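Local atomic coordinates of colicin-D (Escherichia coli, PDB entry 5ZNM), a protein that kills Escherichia coli and closely related bacteria by inhibiting protein synthesis, this piece holding its central and C-terminal tRNase domains. Residues A[97-102]-A[163-168]; A[154-159]-A[281-286]. All blocks are in the same frame, centred on the assembly; numbering follows the deposited sequence.

Interaction 1 of 2, residues A[97-102]-A[163-168]; sequences LMRISL and QLALDL
The carbonyl oxygen of Leu168 is gripped by two successive amides of the facing strand: Leu97 N donates to Leu168 O over 2.7 Å, while Met98 N makes a weak bond to the same Leu168 O at 3.4 Å. Two residues opposite one define a classic beta bulge, here at the start of an antiparallel pairing between 97-102 and 163-168 in the central domain of the colicin. Beyond it the ladder is regular, with Ile100 and Leu166 as a hydrogen-bonded pair and Leu102 N bound to Leu164 O.

The face that carries Arg99, Ser101, Ala165 and Asp167 holds the polar side chains. Arg99 and Asp167, a non-hydrogen-bonded pair, run side by side in the same direction and form a salt bridge, Arg99 NE lying 2.6 Å from Asp167 OD1. The N-H bond within it is weak, being strongly bent (121°), and OD1 lies oblique to the guanidinium. A bend at chi3 (-45°) turns NE toward the carboxylate, and Arg99 NH2 is 2.9 Å from Asp167 OD2. Ile158 of the next strand also packs on Asp167. Farther along, Ser101 OG donates to Gln163 OE1 at 2.6 Å, approaching from above the amide plane, 51° out of it; Gly103 N is also hydrogen-bonded to this hydroxyl, so two partners hold it.

The reverse face is apolar and turned to helix 79-86, where Phe80 touches both Leu166 and Leu168. Within the pairing, the branches of Ile100 and Leu168 pass at a slant to each other on this face, and their closest approach is between Ile100 CD1 and Leu168 CD1, at 4.0 Å.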
# COMPACT_ATOMS: atom_id res chain seq x y z
N LEU A 97 18.59 17.70 6.13
CA LEU A 97 18.46 17.50 4.69
C LEU A 97 17.06 17.78 4.19
O LEU A 97 16.89 18.29 3.08
CB LEU A 97 18.83 16.06 4.32
CG LEU A 97 20.29 15.69 4.55
CD1 LEU A 97 20.43 14.19 4.48
CD2 LEU A 97 21.14 16.37 3.49
N MET A 98 16.05 17.44 4.99
CA MET A 98 14.68 17.48 4.50
C MET A 98 13.74 17.36 5.69
O MET A 98 14.00 16.60 6.62
CB MET A 98 14.43 16.36 3.50
CG MET A 98 13.07 16.36 2.88
SD MET A 98 13.08 15.21 1.50
CE MET A 98 14.08 16.12 0.33
N ARG A 99 12.66 18.12 5.65
CA ARG A 99 11.57 18.00 6.61
C ARG A 99 10.32 17.65 5.84
O ARG A 99 9.98 18.32 4.86
CB ARG A 99 11.38 19.30 7.40
CG ARG A 99 10.12 19.32 8.26
CD ARG A 99 10.22 20.40 9.31
NE ARG A 99 11.52 20.42 9.96
CZ ARG A 99 11.86 21.19 10.96
NH1 ARG A 99 11.01 22.04 11.47
NH2 ARG A 99 13.09 21.12 11.47
N ILE A 100 9.63 16.61 6.29
CA ILE A 100 8.48 16.06 5.60
C ILE A 100 7.31 16.09 6.57
O ILE A 100 7.35 15.41 7.60
CB ILE A 100 8.74 14.64 5.10
CG1 ILE A 100 9.88 14.63 4.08
CG2 ILE A 100 7.47 14.04 4.53
CD1 ILE A 100 10.64 13.32 4.06
N SER A 101 6.29 16.87 6.25
CA SER A 101 5.06 16.80 7.02
C SER A 101 4.36 15.49 6.72
O SER A 101 4.34 15.03 5.57
CB SER A 101 4.13 17.97 6.69
OG SER A 101 2.88 17.80 7.34
N LEU A 102 3.78 14.88 7.74
CA LEU A 102 2.98 13.67 7.57
C LEU A 102 1.50 13.93 7.75
O LEU A 102 0.70 13.00 7.59
CB LEU A 102 3.45 12.59 8.55
CG LEU A 102 4.93 12.29 8.35
CD1 LEU A 102 5.48 11.42 9.46
CD2 LEU A 102 5.09 11.63 6.99
N GLN A 163 1.90 20.12 12.93
CA GLN A 163 2.13 18.97 12.08
C GLN A 163 3.05 17.95 12.74
O GLN A 163 4.04 18.31 13.39
CB GLN A 163 2.76 19.39 10.76
CG GLN A 163 2.20 20.66 10.18
CD GLN A 163 1.35 20.40 8.99
OE1 GLN A 163 1.16 19.26 8.57
NE2 GLN A 163 0.81 21.46 8.41
N LEU A 164 2.74 16.68 12.52
CA LEU A 164 3.73 15.63 12.69
C LEU A 164 4.65 15.65 11.48
O LEU A 164 4.19 15.55 10.34
CB LEU A 164 3.04 14.28 12.85
CG LEU A 164 3.97 13.09 13.11
CD1 LEU A 164 4.85 13.34 14.32
CD2 LEU A 164 3.15 11.81 13.28
N ALA A 165 5.95 15.80 11.72
CA ALA A 165 6.92 15.91 10.64
C ALA A 165 8.10 14.98 10.89
O ALA A 165 8.39 14.62 12.03
CB ALA A 165 7.42 17.35 10.48
N LEU A 166 8.77 14.61 9.81
CA LEU A 166 9.98 13.80 9.85
C LEU A 166 11.16 14.66 9.41
O LEU A 166 11.15 15.18 8.29
CB LEU A 166 9.84 12.58 8.95
CG LEU A 166 11.01 11.60 8.89
CD1 LEU A 166 11.24 10.96 10.25
CD2 LEU A 166 10.72 10.54 7.85
N ASP A 167 12.14 14.81 10.28
CA ASP A 167 13.38 15.50 9.93
C ASP A 167 14.39 14.47 9.49
O ASP A 167 14.69 13.54 10.25
CB ASP A 167 13.93 16.31 11.11
CG ASP A 167 13.26 17.65 11.26
OD1 ASP A 167 12.43 17.99 10.38
OD2 ASP A 167 13.57 18.37 12.22
N LEU A 168 14.90 14.61 8.27
CA LEU A 168 15.94 13.75 7.75
C LEU A 168 17.27 14.48 7.93
O LEU A 168 17.46 15.59 7.43
CB LEU A 168 15.69 13.38 6.29
CG LEU A 168 14.42 12.56 6.05
CD1 LEU A 168 14.35 12.05 4.62
CD2 LEU A 168 14.30 11.41 7.04

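Interaction 2 of 2, residues A[154-159]-A[281-286]; sequences RGQLIN and LNDPLD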
# COMPACT_ATOMS: atom_id res chain seq x y z
N ARG A 154 19.79 9.81 9.09
CA ARG A 154 18.94 9.34 10.17
C ARG A 154 17.70 10.22 10.27
O ARG A 154 17.68 11.35 9.77
CB ARG A 154 19.69 9.29 11.50
CG ARG A 154 20.67 8.12 11.56
CD ARG A 154 21.60 8.24 12.76
NE ARG A 154 20.92 7.97 14.01
CZ ARG A 154 21.51 8.06 15.20
NH1 ARG A 154 22.79 8.42 15.26
NH2 ARG A 154 20.84 7.81 16.31
N GLY A 155 16.67 9.68 10.91
CA GLY A 155 15.38 10.34 10.97
C GLY A 155 14.95 10.61 12.39
O GLY A 155 15.35 9.92 13.33
N GLN A 156 14.11 11.63 12.54
CA GLN A 156 13.55 12.03 13.82
C GLN A 156 12.16 12.60 13.60
O GLN A 156 11.97 13.43 12.70
CB GLN A 156 14.45 13.06 14.50
CG GLN A 156 13.74 13.98 15.44
CD GLN A 156 14.68 14.69 16.35
OE1 GLN A 156 15.31 15.68 15.97
NE2 GLN A 156 14.81 14.18 17.57
N LEU A 157 11.18 12.14 14.39
CA LEU A 157 9.83 12.68 14.33
C LEU A 157 9.73 13.89 15.25
O LEU A 157 10.20 13.85 16.39
CB LEU A 157 8.80 11.64 14.71
CG LEU A 157 8.46 10.61 13.64
CD1 LEU A 157 7.52 9.56 14.21
CD2 LEU A 157 7.84 11.28 12.43
N ILE A 158 9.12 14.96 14.76
CA ILE A 158 9.03 16.22 15.49
C ILE A 158 7.61 16.76 15.37
O ILE A 158 6.78 16.23 14.64
CB ILE A 158 10.03 17.28 14.99
CG1 ILE A 158 9.66 17.71 13.57
CG2 ILE A 158 11.43 16.75 15.03
CD1 ILE A 158 10.49 18.85 13.06
N ASN A 159 7.35 17.82 16.13
CA ASN A 159 6.11 18.57 16.04
C ASN A 159 6.49 19.94 15.50
O ASN A 159 7.20 20.69 16.18
CB ASN A 159 5.42 18.71 17.40
CG ASN A 159 4.92 17.40 17.96
OD1 ASN A 159 4.51 17.35 19.12
ND2 ASN A 159 4.95 16.34 17.15
N LEU A 281 11.54 7.38 16.22
CA LEU A 281 10.57 7.80 17.22
C LEU A 281 10.61 9.31 17.37
O LEU A 281 11.52 9.99 16.89
CB LEU A 281 10.83 7.12 18.58
CG LEU A 281 10.06 5.82 18.83
CD1 LEU A 281 10.69 4.68 18.10
CD2 LEU A 281 9.95 5.51 20.32
N ASN A 282 9.56 9.84 18.00
CA ASN A 282 9.54 11.28 18.27
C ASN A 282 10.65 11.65 19.24
O ASN A 282 11.01 10.89 20.14
CB ASN A 282 8.19 11.71 18.85
CG ASN A 282 7.85 10.99 20.13
OD1 ASN A 282 7.40 9.84 20.10
ND2 ASN A 282 8.06 11.65 21.27
N ASP A 283 11.18 12.86 19.05
CA ASP A 283 11.99 13.50 20.07
C ASP A 283 11.25 13.47 21.41
O ASP A 283 10.05 13.73 21.45
CB ASP A 283 12.26 14.95 19.65
CG ASP A 283 13.30 15.64 20.52
OD1 ASP A 283 13.07 15.82 21.74
OD2 ASP A 283 14.35 16.05 19.97
N PRO A 284 11.93 13.15 22.53
CA PRO A 284 11.24 13.14 23.83
C PRO A 284 10.51 14.43 24.13
O PRO A 284 9.50 14.42 24.85
CB PRO A 284 12.38 12.91 24.83
CG PRO A 284 13.44 12.25 24.05
CD PRO A 284 13.34 12.75 22.65
N LEU A 285 10.96 15.54 23.57
CA LEU A 285 10.35 16.83 23.88
C LEU A 285 9.24 17.20 22.92
O LEU A 285 8.61 18.25 23.11
CB LEU A 285 11.42 17.93 23.87
CG LEU A 285 12.50 17.87 24.97
CD1 LEU A 285 13.59 18.91 24.70
CD2 LEU A 285 11.89 18.05 26.37
N ASP A 286 8.99 16.39 21.89
CA ASP A 286 7.93 16.64 20.92
C ASP A 286 6.87 15.57 21.12
O ASP A 286 7.01 14.45 20.62
CB ASP A 286 8.49 16.64 19.49
CG ASP A 286 9.32 17.87 19.20
OD1 ASP A 286 10.09 18.28 20.08
OD2 ASP A 286 9.20 18.43 18.10
O HOH W 1 14.37 8.86 15.94
O HOH W 2 4.54 13.49 18.73
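Leu157 and Asn282 form a single backbone bridge, in which Asp283 N donates to Leu157 O at 3.0 Å and Leu157 N makes a weak bond to Leu281 O; after the bridge, 281-286 folds into a type I beta turn from Asp283 to Asp286. An Asx turn overlaps it, Asp283 OD1 accepting from Leu285 N at 2.8 Å. The carbonyl oxygen of Asp283 is gripped from opposite faces of its plane by Asn282 ND2 and Asp286 N. The other carboxylate oxygen, OD2, forms a salt bridge with Arg314 of helix 314-329, and Gln156 NE2 lies 3.1 Å from Asp283 OD2.

After the turn, a side chain replaces the backbone as partner of the strand. Asp286 OD2 accepts from Asn159 N at 2.8 Å in a nearly straight bond (171°), using the lone pair turned away from OD1, while Ile158 CB lies alongside. The side chains of Asn159 and Asp286 pass alongside each other, pointing opposite ways, with amide and carboxylate planes 47° apart, and Asn159 OD1 goes on to accept from Gly288 N. With OD1 of Asp286 bound to Arg292 N, both oxygens of this buried carboxylate meet backbone N-H groups, which would be expected to favour its charged form.

Overall arrangement
Following the chain from the N terminus, the order of the segments is 97-102, 154-159, 163-168 and 281-286, so the two contacts cross: the loop closed by interaction 1 contains the first segment of interaction 2, and the loop closed by interaction 2 contains the second segment of interaction 1. The inner pair, strands 153-160 and 163-170, are consecutive antiparallel neighbours, Asp167 N to Gln156 O and Ile158 N to Ala165 O probably being hydrogen-bonded. Interaction 1 extends this hairpin to strand 96-103 within one antiparallel sheet. Interaction 2 ties an edge strand of that sheet, 153-160, to the loop between strand 274-281, of a second, five-stranded sheet, and helix 292-297.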